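Flagellar biosynthesis protein FlaG (Helicobacter pylori, PDB 6JSX) probably takes part in building the bacterial flagellum, though its precise role is not established. Local coordinates at residues D24-Y29 and V37-D42; D31-L36 and I49-S54. All coordinates share one frame; numbering follows the deposited sequence.

Interaction 1. Residues D24-Y29 and V37-D42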
ATOM      1  N   ASP A  24       7.177  -6.900  -6.379  1.00 76.33           N
ATOM      2  CA  ASP A  24       6.110  -7.106  -7.356  1.00 84.96           C
ATOM      3  C   ASP A  24       4.745  -6.707  -6.780  1.00 84.13           C
ATOM      4  O   ASP A  24       3.960  -7.568  -6.343  1.00 82.39           O
ATOM      5  CB  ASP A  24       6.085  -8.562  -7.849  1.00 93.00           C
ATOM      6  CG  ASP A  24       5.001  -8.816  -8.910  1.00 91.50           C
ATOM      7  OD1 ASP A  24       3.939  -9.392  -8.573  1.00 81.74           O
ATOM      8  OD2 ASP A  24       5.211  -8.444 -10.086  1.00 95.29           O
ATOM      9  N   ILE A  25       4.493  -5.395  -6.761  1.00 72.14           N
ATOM     10  CA  ILE A  25       3.190  -4.837  -6.409  1.00 54.73           C
ATOM     11  C   ILE A  25       2.869  -3.731  -7.385  1.00 50.45           C
ATOM     12  O   ILE A  25       3.673  -2.828  -7.575  1.00 56.25           O
ATOM     13  CB  ILE A  25       3.164  -4.251  -4.987  1.00 51.14           C
ATOM     14  CG1 ILE A  25       3.654  -5.296  -3.968  1.00 45.99           C
ATOM     15  CG2 ILE A  25       1.770  -3.738  -4.663  1.00 43.65           C
ATOM     16  CD1 ILE A  25       3.333  -5.003  -2.522  1.00 42.32           C
ATOM     17  N   ASN A  26       1.702  -3.804  -8.016  1.00 54.86           N
ATOM     18  CA  ASN A  26       1.343  -2.818  -9.034  1.00 62.04           C
ATOM     19  C   ASN A  26       0.119  -1.958  -8.715  1.00 58.14           C
ATOM     20  O   ASN A  26      -0.873  -2.430  -8.170  1.00 51.03           O
ATOM     21  CB  ASN A  26       1.168  -3.485 -10.401  1.00 70.01           C
ATOM     22  CG  ASN A  26       1.042  -2.472 -11.520  1.00 78.59           C
ATOM     23  OD1 ASN A  26      -0.051  -2.243 -12.045  1.00 73.13           O
ATOM     24  ND2 ASN A  26       2.162  -1.836 -11.877  1.00 84.24           N
ATOM     25  N   PHE A  27       0.194  -0.687  -9.076  1.00 59.87           N
ATOM     26  CA  PHE A  27      -0.916   0.225  -8.859  1.00 54.21           C
ATOM     27  C   PHE A  27      -1.328   0.801 -10.189  1.00 56.11           C
ATOM     28  O   PHE A  27      -0.509   0.933 -11.098  1.00 57.82           O
ATOM     29  CB  PHE A  27      -0.506   1.351  -7.900  1.00 51.46           C
ATOM     30  CG  PHE A  27      -0.187   0.864  -6.509  1.00 57.99           C
ATOM     31  CD1 PHE A  27       1.099   0.418  -6.189  1.00 56.87           C
ATOM     32  CD2 PHE A  27      -1.179   0.826  -5.523  1.00 52.95           C
ATOM     33  CE1 PHE A  27       1.399  -0.052  -4.910  1.00 54.49           C
ATOM     34  CE2 PHE A  27      -0.886   0.358  -4.234  1.00 49.79           C
ATOM     35  CZ  PHE A  27       0.413  -0.081  -3.929  1.00 51.53           C
ATOM     36  N   SER A  28      -2.610   1.124 -10.310  1.00 61.26           N
ATOM     37  CA  SER A  28      -3.108   1.843 -11.478  1.00 67.83           C
ATOM     38  C   SER A  28      -4.493   2.378 -11.199  1.00 62.81           C
ATOM     39  O   SER A  28      -5.194   1.868 -10.326  1.00 58.07           O
ATOM     40  CB  SER A  28      -3.181   0.925 -12.682  1.00 54.82           C
ATOM     41  OG  SER A  28      -3.976  -0.174 -12.343  1.00 54.98           O
ATOM     42  N   TYR A  29      -4.882   3.408 -11.943  1.00 59.06           N
ATOM     43  CA  TYR A  29      -6.265   3.838 -11.918  1.00 60.82           C
ATOM     44  C   TYR A  29      -7.044   3.114 -13.005  1.00 64.14           C
ATOM     45  O   TYR A  29      -6.687   3.185 -14.182  1.00 70.72           O
ATOM     46  CB  TYR A  29      -6.384   5.343 -12.131  1.00 57.36           C
ATOM     47  CG  TYR A  29      -7.812   5.856 -12.041  1.00 69.18           C
ATOM     48  CD1 TYR A  29      -8.433   6.010 -10.806  1.00 73.00           C
ATOM     49  CD2 TYR A  29      -8.538   6.186 -13.183  1.00 63.23           C
ATOM     50  CE1 TYR A  29      -9.728   6.470 -10.703  1.00 60.61           C
ATOM     51  CE2 TYR A  29      -9.836   6.665 -13.089  1.00 67.07           C
ATOM     52  CZ  TYR A  29     -10.428   6.810 -11.843  1.00 69.97           C
ATOM     53  OH  TYR A  29     -11.726   7.286 -11.730  1.00 70.16           O
ATOM     54  N   VAL A  37      -6.567   0.284  -8.360  1.00 61.25           N
ATOM     55  CA  VAL A  37      -6.344  -1.153  -8.371  1.00 57.23           C
ATOM     56  C   VAL A  37      -4.899  -1.552  -8.051  1.00 57.49           C
ATOM     57  O   VAL A  37      -3.952  -1.164  -8.735  1.00 60.71           O
ATOM     58  CB  VAL A  37      -6.837  -1.811  -9.677  1.00 66.25           C
ATOM     59  CG1 VAL A  37      -6.333  -3.265  -9.764  1.00 54.89           C
ATOM     60  CG2 VAL A  37      -8.397  -1.705  -9.785  1.00 57.05           C
ATOM     61  N   VAL A  38      -4.753  -2.306  -6.969  1.00 59.73           N
ATOM     62  CA  VAL A  38      -3.476  -2.872  -6.576  1.00 66.30           C
ATOM     63  C   VAL A  38      -3.449  -4.339  -7.002  1.00 63.70           C
ATOM     64  O   VAL A  38      -4.421  -5.072  -6.799  1.00 60.27           O
ATOM     65  CB  VAL A  38      -3.225  -2.719  -5.053  1.00 61.17           C
ATOM     66  CG1 VAL A  38      -4.521  -2.767  -4.300  1.00 66.02           C
ATOM     67  CG2 VAL A  38      -2.274  -3.797  -4.539  1.00 52.15           C
ATOM     68  N   SER A  39      -2.356  -4.764  -7.626  1.00 59.79           N
ATOM     69  CA  SER A  39      -2.307  -6.135  -8.102  1.00 70.83           C
ATOM     70  C   SER A  39      -0.939  -6.776  -7.947  1.00 60.31           C
ATOM     71  O   SER A  39       0.093  -6.167  -8.233  1.00 61.33           O
ATOM     72  CB  SER A  39      -2.796  -6.240  -9.551  1.00 79.21           C
ATOM     73  OG  SER A  39      -1.873  -5.641 -10.442  1.00 84.37           O
ATOM     74  N   VAL A  40      -0.971  -8.026  -7.491  1.00 55.26           N
ATOM     75  CA  VAL A  40       0.207  -8.859  -7.307  1.00 59.55           C
ATOM     76  C   VAL A  40      -0.040 -10.196  -8.013  1.00 60.48           C
ATOM     77  O   VAL A  40      -1.185 -10.616  -8.152  1.00 61.57           O
ATOM     78  CB  VAL A  40       0.473  -9.083  -5.799  1.00 55.72           C
ATOM     79  CG1 VAL A  40       0.765  -7.763  -5.117  1.00 53.17           C
ATOM     80  CG2 VAL A  40      -0.724  -9.708  -5.138  1.00 53.63           C
ATOM     81  N   LYS A  41       1.011 -10.856  -8.485  1.00 67.09           N
ATOM     82  CA  LYS A  41       0.839 -12.191  -9.073  1.00 71.90           C
ATOM     83  C   LYS A  41       1.053 -13.264  -8.012  1.00 70.40           C
ATOM     84  O   LYS A  41       1.967 -13.157  -7.188  1.00 77.14           O
ATOM     85  CB  LYS A  41       1.766 -12.408 -10.279  1.00 79.40           C
ATOM     86  CG  LYS A  41       1.406 -11.552 -11.503  1.00 92.97           C
ATOM     87  CD  LYS A  41       2.169 -11.993 -12.752  1.00107.17           C
ATOM     88  CE  LYS A  41       1.630 -11.325 -14.019  1.00112.69           C
ATOM     89  NZ  LYS A  41       1.862  -9.850 -14.028  1.00112.07           N
ATOM     90  N   ASP A  42       0.204 -14.289  -8.022  1.00 63.25           N
ATOM     91  CA  ASP A  42       0.270 -15.346  -7.011  1.00 72.64           C
ATOM     92  C   ASP A  42       1.356 -16.381  -7.304  1.00 77.40           C
ATOM     93  O   ASP A  42       2.244 -16.148  -8.127  1.00 74.65           O
ATOM     94  CB  ASP A  42      -1.093 -16.037  -6.847  1.00 86.73           C
ATOM     95  CG  ASP A  42      -1.480 -16.894  -8.049  1.00 95.85           C
ATOM     96  OD1 ASP A  42      -0.827 -16.796  -9.108  1.00100.12           O
ATOM     97  OD2 ASP A  42      -2.459 -17.663  -7.934  1.00 96.05           O
TER
HETATM   98  O   HOH W   1      -2.961  -2.752 -10.697  1.00 60.46           O
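Asn26 and Ser39 form a hydrogen-bonded pair in the antiparallel beta hairpin of strands 26-30 and 35-41. Asn26 N donates to Ser39 O at 2.9 Å, and Ser39 N returns a bond of 2.8 Å to Asn26 O, lying in that carbonyl's plane. Further along, Val37 N makes a straight bond to Ser28 O (174° at the hydrogen), whereas the return bond from Ser28 N to Val37 O is weak. Asn26, Ser28, Val37 and Ser39 share one face of the sheet. There a water sits 2.7 Å from Val37 O and within hydrogen-bonding distance of Asn26 OD1, Ser28 OG and Ser39 OG, though its two protons cannot serve every acceptor around it at once. Phe27 and Val38 project from the other face, side by side and pointing the same way, with Phe27 CE2 4.0 Å from Val38 CB; Ile25 CG2 packs alongside Val38 CG2. Helix 4-21 backs the hairpin through Leu14, which touches Phe27, while Val40 packs on Val40 of the second subunit. At the hairpin's open end, CG of Asp24 is anti to the backbone N (chi1 -178°), which carries the carboxylate towards strand 35-41, and OD1 accepts a nearly straight bond from Lys41 N at 3.3 Å.

Interaction 2. Residues D31-L36 and I49-S54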
ATOM      1  N   ASP A  31     -10.316   3.334 -15.099  1.00 70.41           N
ATOM      2  CA  ASP A  31     -11.373   4.286 -15.422  1.00 74.16           C
ATOM      3  C   ASP A  31     -12.713   3.575 -15.661  1.00 76.95           C
ATOM      4  O   ASP A  31     -13.780   4.183 -15.604  1.00 87.42           O
ATOM      5  CB  ASP A  31     -10.983   5.166 -16.618  1.00 79.82           C
ATOM      6  CG  ASP A  31     -11.875   6.397 -16.754  1.00 82.90           C
ATOM      7  OD1 ASP A  31     -11.677   7.372 -15.993  1.00 75.08           O
ATOM      8  OD2 ASP A  31     -12.784   6.382 -17.612  1.00 94.59           O
ATOM      9  N   THR A  32     -12.650   2.275 -15.911  1.00 81.38           N
ATOM     10  CA  THR A  32     -13.857   1.492 -16.125  1.00 85.23           C
ATOM     11  C   THR A  32     -14.587   1.203 -14.808  1.00 81.57           C
ATOM     12  O   THR A  32     -15.797   1.413 -14.703  1.00 83.02           O
ATOM     13  CB  THR A  32     -13.530   0.202 -16.877  1.00 83.94           C
ATOM     14  OG1 THR A  32     -12.991   0.543 -18.160  1.00 87.07           O
ATOM     15  CG2 THR A  32     -14.771  -0.657 -17.049  1.00 87.66           C
ATOM     16  N   ILE A  33     -13.851   0.751 -13.798  1.00 79.10           N
ATOM     17  CA  ILE A  33     -14.455   0.514 -12.489  1.00 79.31           C
ATOM     18  C   ILE A  33     -14.344   1.698 -11.522  1.00 84.27           C
ATOM     19  O   ILE A  33     -14.802   1.601 -10.384  1.00 69.71           O
ATOM     20  CB  ILE A  33     -13.908  -0.761 -11.813  1.00 69.63           C
ATOM     21  CG1 ILE A  33     -12.425  -0.604 -11.451  1.00 75.31           C
ATOM     22  CG2 ILE A  33     -14.132  -1.953 -12.701  1.00 76.27           C
ATOM     23  CD1 ILE A  33     -12.153  -0.256  -9.966  1.00 63.61           C
ATOM     24  N   LYS A  34     -13.731   2.795 -11.971  1.00 88.24           N
ATOM     25  CA  LYS A  34     -13.619   4.024 -11.177  1.00 67.80           C
ATOM     26  C   LYS A  34     -13.012   3.783  -9.793  1.00 65.08           C
ATOM     27  O   LYS A  34     -13.656   4.019  -8.771  1.00 65.76           O
ATOM     28  CB  LYS A  34     -14.984   4.711 -11.045  1.00 71.00           C
ATOM     29  CG  LYS A  34     -15.631   5.109 -12.379  1.00 89.49           C
ATOM     30  CD  LYS A  34     -14.803   6.157 -13.109  1.00 97.41           C
ATOM     31  CE  LYS A  34     -15.455   6.594 -14.411  1.00106.85           C
ATOM     32  NZ  LYS A  34     -16.576   7.553 -14.192  1.00119.18           N
ATOM     33  N   GLY A  35     -11.776   3.300  -9.767  1.00 62.38           N
ATOM     34  CA  GLY A  35     -11.108   3.005  -8.512  1.00 59.92           C
ATOM     35  C   GLY A  35      -9.610   2.789  -8.630  1.00 57.22           C
ATOM     36  O   GLY A  35      -9.047   2.717  -9.722  1.00 68.35           O
ATOM     37  N   LEU A  36      -8.951   2.697  -7.491  1.00 55.14           N
ATOM     38  CA  LEU A  36      -7.550   2.350  -7.494  1.00 57.47           C
ATOM     39  C   LEU A  36      -7.442   0.812  -7.511  1.00 67.55           C
ATOM     40  O   LEU A  36      -8.154   0.108  -6.780  1.00 53.34           O
ATOM     41  CB  LEU A  36      -6.858   2.942  -6.259  1.00 58.53           C
ATOM     42  CG  LEU A  36      -5.396   3.445  -6.185  1.00 64.23           C
ATOM     43  CD1 LEU A  36      -4.745   2.838  -4.966  1.00 47.49           C
ATOM     44  CD2 LEU A  36      -4.523   3.213  -7.423  1.00 49.23           C
ATOM     45  N   ILE A  49      -6.193  -9.364  -7.651  1.00 78.77           N
ATOM     46  CA  ILE A  49      -6.390  -7.913  -7.577  1.00 79.70           C
ATOM     47  C   ILE A  49      -7.291  -7.458  -6.429  1.00 68.98           C
ATOM     48  O   ILE A  49      -8.161  -8.196  -5.966  1.00 68.83           O
ATOM     49  CB  ILE A  49      -6.940  -7.313  -8.907  1.00 79.26           C
ATOM     50  CG1 ILE A  49      -8.440  -7.567  -9.036  1.00 74.14           C
ATOM     51  CG2 ILE A  49      -6.163  -7.822 -10.120  1.00 58.90           C
ATOM     52  CD1 ILE A  49      -9.264  -6.303  -9.042  1.00 70.51           C
ATOM     53  N   ARG A  50      -7.061  -6.228  -5.982  1.00 57.46           N
ATOM     54  CA  ARG A  50      -7.903  -5.581  -4.996  1.00 54.41           C
ATOM     55  C   ARG A  50      -8.236  -4.195  -5.507  1.00 54.31           C
ATOM     56  O   ARG A  50      -7.343  -3.435  -5.869  1.00 55.94           O
ATOM     57  CB  ARG A  50      -7.187  -5.479  -3.652  1.00 52.42           C
ATOM     58  CG  ARG A  50      -7.011  -6.806  -2.947  1.00 62.23           C
ATOM     59  CD  ARG A  50      -8.315  -7.590  -2.863  1.00 55.93           C
ATOM     60  NE  ARG A  50      -8.173  -8.770  -2.012  1.00 68.79           N
ATOM     61  CZ  ARG A  50      -8.028 -10.022  -2.450  1.00 65.80           C
ATOM     62  NH1 ARG A  50      -8.015 -10.299  -3.751  1.00 65.64           N
ATOM     63  NH2 ARG A  50      -7.909 -11.013  -1.578  1.00 61.56           N
ATOM     64  N   GLU A  51      -9.522  -3.878  -5.561  1.00 56.48           N
ATOM     65  CA  GLU A  51      -9.961  -2.584  -6.041  1.00 56.91           C
ATOM     66  C   GLU A  51     -10.425  -1.750  -4.859  1.00 66.17           C
ATOM     67  O   GLU A  51     -10.965  -2.269  -3.882  1.00 61.50           O
ATOM     68  CB  GLU A  51     -11.070  -2.737  -7.071  1.00 77.44           C
ATOM     69  CG  GLU A  51     -12.280  -1.848  -6.842  1.00 83.05           C
ATOM     70  CD  GLU A  51     -13.566  -2.550  -7.207  1.00 97.33           C
ATOM     71  OE1 GLU A  51     -13.555  -3.799  -7.293  1.00 93.26           O
ATOM     72  OE2 GLU A  51     -14.589  -1.861  -7.408  1.00113.80           O
ATOM     73  N   ILE A  52     -10.160  -0.453  -4.943  1.00 65.71           N
ATOM     74  CA  ILE A  52     -10.585   0.503  -3.941  1.00 69.24           C
ATOM     75  C   ILE A  52     -11.165   1.678  -4.719  1.00 71.08           C
ATOM     76  O   ILE A  52     -10.426   2.427  -5.367  1.00 69.76           O
ATOM     77  CB  ILE A  52      -9.385   0.960  -3.070  1.00 63.05           C
ATOM     78  CG1 ILE A  52      -8.804  -0.228  -2.299  1.00 59.11           C
ATOM     79  CG2 ILE A  52      -9.793   2.055  -2.101  1.00 63.65           C
ATOM     80  CD1 ILE A  52      -7.547   0.093  -1.505  1.00 51.07           C
ATOM     81  N   PRO A  53     -12.497   1.811  -4.702  1.00 75.80           N
ATOM     82  CA  PRO A  53     -13.143   2.858  -5.504  1.00 72.56           C
ATOM     83  C   PRO A  53     -12.581   4.234  -5.206  1.00 65.19           C
ATOM     84  O   PRO A  53     -12.160   4.480  -4.072  1.00 60.29           O
ATOM     85  CB  PRO A  53     -14.632   2.753  -5.124  1.00 72.13           C
ATOM     86  CG  PRO A  53     -14.737   1.682  -4.078  1.00 72.31           C
ATOM     87  CD  PRO A  53     -13.474   0.864  -4.142  1.00 78.70           C
ATOM     88  N   SER A  54     -12.566   5.084  -6.235  1.00 63.52           N
ATOM     89  CA  SER A  54     -11.939   6.411  -6.215  1.00 61.31           C
ATOM     90  C   SER A  54     -12.025   7.138  -4.880  1.00 73.88           C
ATOM     91  O   SER A  54     -11.008   7.530  -4.312  1.00 68.70           O
ATOM     92  CB  SER A  54     -12.540   7.307  -7.307  1.00 63.66           C
ATOM     93  OG  SER A  54     -12.031   7.008  -8.595  1.00 68.81           O
TER
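Leu36 and Ile52 face each other as a hydrogen-bonded pair where strands 35-41 and 47-53 run antiparallel as a beta hairpin. Leu36 N donates to Ile52 O at 2.6 Å, and Ile52 N bonds back to Leu36 O at 2.8 Å, within that carbonyl's plane. Next to them the backbones close in: Gly35 CA stands 3.6 Å from Pro53 CA. Lys34 and Gly35 both face Asn30 of strand 26-30, a G1 beta bulge at the turn of the preceding hairpin. Lys34 O receives a straight bond from Ser54 N (3.0 Å, 171° at the hydrogen) and a weak one from Ser54 OG, so this carbonyl holds the first residue of helix 54-72 just after the N-cap, Pro53. Ser54 OG is also hydrogen-bonded to Tyr29 OH. The outer side is looser. Here the Ile33 methyl CD1 rests 3.5 Å from Glu51 CG, the two side chains crossing at a slant on an exposed flank, and the end of Lys34 leads away. Farther down the strand, Arg50 NH2 forms a salt bridge with Asp24 of the second subunit. On the buried side, Leu36 touches Ser11 of helix 4-21 and Ala57 of helix 54-72, and Ile52 packs on Ala57 and Leu60, placing this end of the sheet against both helices.

Overall arrangement
After helix 4-21 the chain enters strand 26-30, turns, and comes back along strand 35-41, where interaction 1 closes the first hairpin. A second reversal leads into strand 47-53, and interaction 2 closes the longer loop between 31-36 and 49-54 just before helix 54-72. The segments alternate along the sequence, so the two contacts cross. They share strand 35-41, the middle strand of the three-stranded antiparallel sheet, and their centres lie about 11 Å apart. Val38 O and Arg50 N, probably hydrogen-bonded, connect them directly. Together they join all three strands to the start of the C-terminal helix, and both reach the second subunit.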